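Local coordinates for protein BSU-2 beta-lactamase (Bacillus subtilis, PDB 6W5E) that probably hydrolyses the beta-lactam ring of beta-lactam antibiotics as a class D serine beta-lactamase, thereby contributing to antibiotic resistance, at residues M37-E42 with G48-H53. Numbering follows the deposited sequence.
Sequences MNVDDE and GTFILH
The thioether end of M37 bridges F50 and L52: SD lies 3.7 Å from L52 CD2, while CE reaches the same methyl and comes within 4.2 Å of F50 CE2. The M37 chain crosses both partners at about a right angle, and its bend at the last torsion (chi3 61°) turns CE back from an otherwise extended arm to meet the two at once. V39 adds a further apolar touch, CG2 to F50 CD2 at 4.2 Å. Both methyls approach the F50 ring obliquely, at neighbouring ring atoms. F50 extends to them because its CG is anti to the backbone N (chi1 174°), as is that of L52.

The backbones stay well apart, with V39 CA 8.1 Å from F50 CA, and the contact is carried by these four buried side chains through apolar packing, burying a modest 150 Å². Around V39 the chain turns: N38 OD1 accepts from D40 N at 3.0 Å in an Asx turn, the donor lying 49° out of the carbonyl plane, and V39 O accepts from E42 N in the 3-10 segment 40-42.

D41 and E42 both form salt bridges to K261 at the C-terminal end of helix 248-261, and M37 packs on Y262 just after it. In the fold shared by serine beta-lactamases and penicillin-binding transpeptidases, this N-terminal segment covers one face of the antiparallel sheet near its edge, over strand 48-54 and, through V39 on F61 and Y63, outermost strand 59-63; T49 and I51 point to the other face, where helix 172-184 begins at P172.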
ATOM      1  N   MET A  37       1.574  21.388   9.404  1.00 18.28           N
ATOM      2  CA  MET A  37       2.518  20.378   9.863  1.00 15.83           C
ATOM      3  C   MET A  37       3.937  20.638   9.365  1.00 14.18           C
ATOM      4  O   MET A  37       4.175  21.388   8.418  1.00 17.27           O
ATOM      5  CB  MET A  37       2.127  18.990   9.366  1.00 18.03           C
ATOM      6  CG  MET A  37       0.716  18.574   9.641  1.00 19.03           C
ATOM      7  SD  MET A  37       0.402  17.041   8.745  1.00 17.26           S
ATOM      8  CE  MET A  37       1.609  15.930   9.468  1.00 16.57           C
ATOM      9  N   ASN A  38       4.886  19.948   9.997  1.00 13.11           N
ATOM     10  CA  ASN A  38       6.257  19.867   9.512  1.00 12.22           C
ATOM     11  C   ASN A  38       6.804  18.496   9.880  1.00 12.52           C
ATOM     12  O   ASN A  38       6.623  18.048  11.013  1.00 14.49           O
ATOM     13  CB  ASN A  38       7.124  20.950  10.159  1.00 13.08           C
ATOM     14  CG  ASN A  38       8.490  21.039   9.529  1.00 13.49           C
ATOM     15  OD1 ASN A  38       9.374  20.236   9.825  1.00 13.20           O
ATOM     16  ND2 ASN A  38       8.674  22.027   8.651  1.00 15.66           N
ATOM     17  N   VAL A  39       7.467  17.834   8.929  1.00 10.85           N
ATOM     18  CA  VAL A  39       8.014  16.498   9.161  1.00 12.49           C
ATOM     19  C   VAL A  39       9.488  16.415   8.763  1.00 11.91           C
ATOM     20  O   VAL A  39      10.028  15.314   8.611  1.00 12.30           O
ATOM     21  CB  VAL A  39       7.177  15.391   8.480  1.00 12.83           C
ATOM     22  CG1 VAL A  39       5.725  15.450   8.951  1.00 13.58           C
ATOM     23  CG2 VAL A  39       7.265  15.499   6.963  1.00 12.10           C
ATOM     24  N   ASP A  40      10.149  17.571   8.599  1.00 11.91           N
ATOM     25  CA  ASP A  40      11.540  17.592   8.139  1.00 13.55           C
ATOM     26  C   ASP A  40      12.414  16.633   8.932  1.00 12.92           C
ATOM     27  O   ASP A  40      13.252  15.925   8.362  1.00 13.59           O
ATOM     28  CB  ASP A  40      12.140  18.988   8.302  1.00 12.80           C
ATOM     29  CG  ASP A  40      11.616  19.991   7.309  1.00 14.58           C
ATOM     30  OD1 ASP A  40      10.729  19.667   6.496  1.00 15.54           O
ATOM     31  OD2 ASP A  40      12.104  21.137   7.362  1.00 17.65           O
ATOM     32  N   ASP A  41      12.267  16.614  10.260  1.00 13.92           N
ATOM     33  CA  ASP A  41      13.270  15.877  11.026  1.00 13.11           C
ATOM     34  C   ASP A  41      13.098  14.367  10.954  1.00 15.12           C
ATOM     35  O   ASP A  41      13.989  13.637  11.399  1.00 17.52           O
ATOM     36  CB  ASP A  41      13.439  16.393  12.466  1.00 15.18           C
ATOM     37  CG  ASP A  41      12.247  16.135  13.359  1.00 16.92           C
ATOM     38  OD1 ASP A  41      11.313  15.392  13.002  1.00 19.45           O
ATOM     39  OD2 ASP A  41      12.261  16.705  14.472  1.00 17.78           O
ATOM     40  N   GLU A  42      12.004  13.882  10.377  1.00 13.54           N
ATOM     41  CA  GLU A  42      11.868  12.458  10.126  1.00 14.20           C
ATOM     42  C   GLU A  42      12.706  12.005   8.941  1.00 14.55           C
ATOM     43  O   GLU A  42      12.940  10.801   8.792  1.00 17.06           O
ATOM     44  CB  GLU A  42      10.411  12.115   9.834  1.00 14.64           C
ATOM     45  CG  GLU A  42       9.449  12.443  10.950  1.00 17.15           C
ATOM     46  CD  GLU A  42       9.566  11.515  12.131  1.00 18.39           C
ATOM     47  OE1 GLU A  42      10.094  10.394  11.980  1.00 19.96           O
ATOM     48  OE2 GLU A  42       9.082  11.903  13.211  1.00 23.27           O
ATOM     49  N   GLY A  48      13.416  11.050   0.957  1.00 14.84           N
ATOM     50  CA  GLY A  48      12.065  10.528   1.066  1.00 14.60           C
ATOM     51  C   GLY A  48      11.006  11.585   0.868  1.00 12.85           C
ATOM     52  O   GLY A  48      11.291  12.781   0.764  1.00 13.21           O
ATOM     53  N   THR A  49       9.756  11.117   0.830  1.00 11.80           N
ATOM     54  CA  THR A  49       8.591  11.983   0.723  1.00 11.04           C
ATOM     55  C   THR A  49       7.492  11.453   1.638  1.00 11.32           C
ATOM     56  O   THR A  49       7.437  10.260   1.950  1.00 11.84           O
ATOM     57  CB  THR A  49       8.128  12.102  -0.739  1.00 13.28           C
ATOM     58  OG1 THR A  49       6.989  12.960  -0.832  1.00 13.65           O
ATOM     59  CG2 THR A  49       7.765  10.739  -1.299  1.00 14.98           C
ATOM     60  N   PHE A  50       6.634  12.362   2.097  1.00 11.60           N
ATOM     61  CA  PHE A  50       5.492  12.016   2.933  1.00 11.22           C
ATOM     62  C   PHE A  50       4.308  12.847   2.473  1.00 10.21           C
ATOM     63  O   PHE A  50       4.435  14.061   2.277  1.00 11.76           O
ATOM     64  CB  PHE A  50       5.782  12.327   4.410  1.00 11.47           C
ATOM     65  CG  PHE A  50       4.594  12.132   5.318  1.00 11.59           C
ATOM     66  CD1 PHE A  50       4.185  10.856   5.685  1.00 13.27           C
ATOM     67  CD2 PHE A  50       3.902  13.223   5.818  1.00 12.12           C
ATOM     68  CE1 PHE A  50       3.108  10.681   6.519  1.00 13.24           C
ATOM     69  CE2 PHE A  50       2.817  13.049   6.662  1.00 12.19           C
ATOM     70  CZ  PHE A  50       2.423  11.782   7.015  1.00 13.24           C
ATOM     71  N   ILE A  51       3.160  12.191   2.311  1.00 10.17           N
ATOM     72  CA  ILE A  51       1.927  12.834   1.874  1.00 10.74           C
ATOM     73  C   ILE A  51       0.824  12.467   2.851  1.00  9.78           C
ATOM     74  O   ILE A  51       0.660  11.289   3.181  1.00 11.17           O
ATOM     75  CB  ILE A  51       1.531  12.383   0.456  1.00 11.35           C
ATOM     76  CG1 ILE A  51       2.679  12.618  -0.528  1.00 13.05           C
ATOM     77  CG2 ILE A  51       0.268  13.118   0.034  1.00 13.31           C
ATOM     78  CD1 ILE A  51       2.648  11.701  -1.708  1.00 16.58           C
ATOM     79  N   LEU A  52       0.067  13.467   3.309  1.00 10.65           N
ATOM     80  CA  LEU A  52      -1.046  13.238   4.226  1.00 11.09           C
ATOM     81  C   LEU A  52      -2.256  14.008   3.725  1.00 11.65           C
ATOM     82  O   LEU A  52      -2.196  15.233   3.569  1.00 11.97           O
ATOM     83  CB  LEU A  52      -0.693  13.658   5.656  1.00 11.42           C
ATOM     84  CG  LEU A  52      -1.706  13.236   6.727  1.00 11.71           C
ATOM     85  CD1 LEU A  52      -1.799  11.713   6.819  1.00 13.26           C
ATOM     86  CD2 LEU A  52      -1.347  13.852   8.078  1.00 13.76           C
ATOM     87  N   HIS A  53      -3.349  13.294   3.477  1.00 10.16           N
ATOM     88  CA  HIS A  53      -4.581  13.891   2.982  1.00 10.33           C
ATOM     89  C   HIS A  53      -5.678  13.792   4.034  1.00  9.88           C
ATOM     90  O   HIS A  53      -6.006  12.694   4.491  1.00 10.97           O
ATOM     91  CB  HIS A  53      -5.055  13.216   1.697  1.00 12.03           C
ATOM     92  CG  HIS A  53      -6.333  13.786   1.166  1.00 11.35           C
ATOM     93  ND1 HIS A  53      -6.374  14.942   0.421  1.00 13.27           N
ATOM     94  CD2 HIS A  53      -7.620  13.388   1.320  1.00 13.01           C
ATOM     95  CE1 HIS A  53      -7.628  15.220   0.114  1.00 12.98           C
ATOM     96  NE2 HIS A  53      -8.404  14.294   0.649  1.00 13.43           N
TER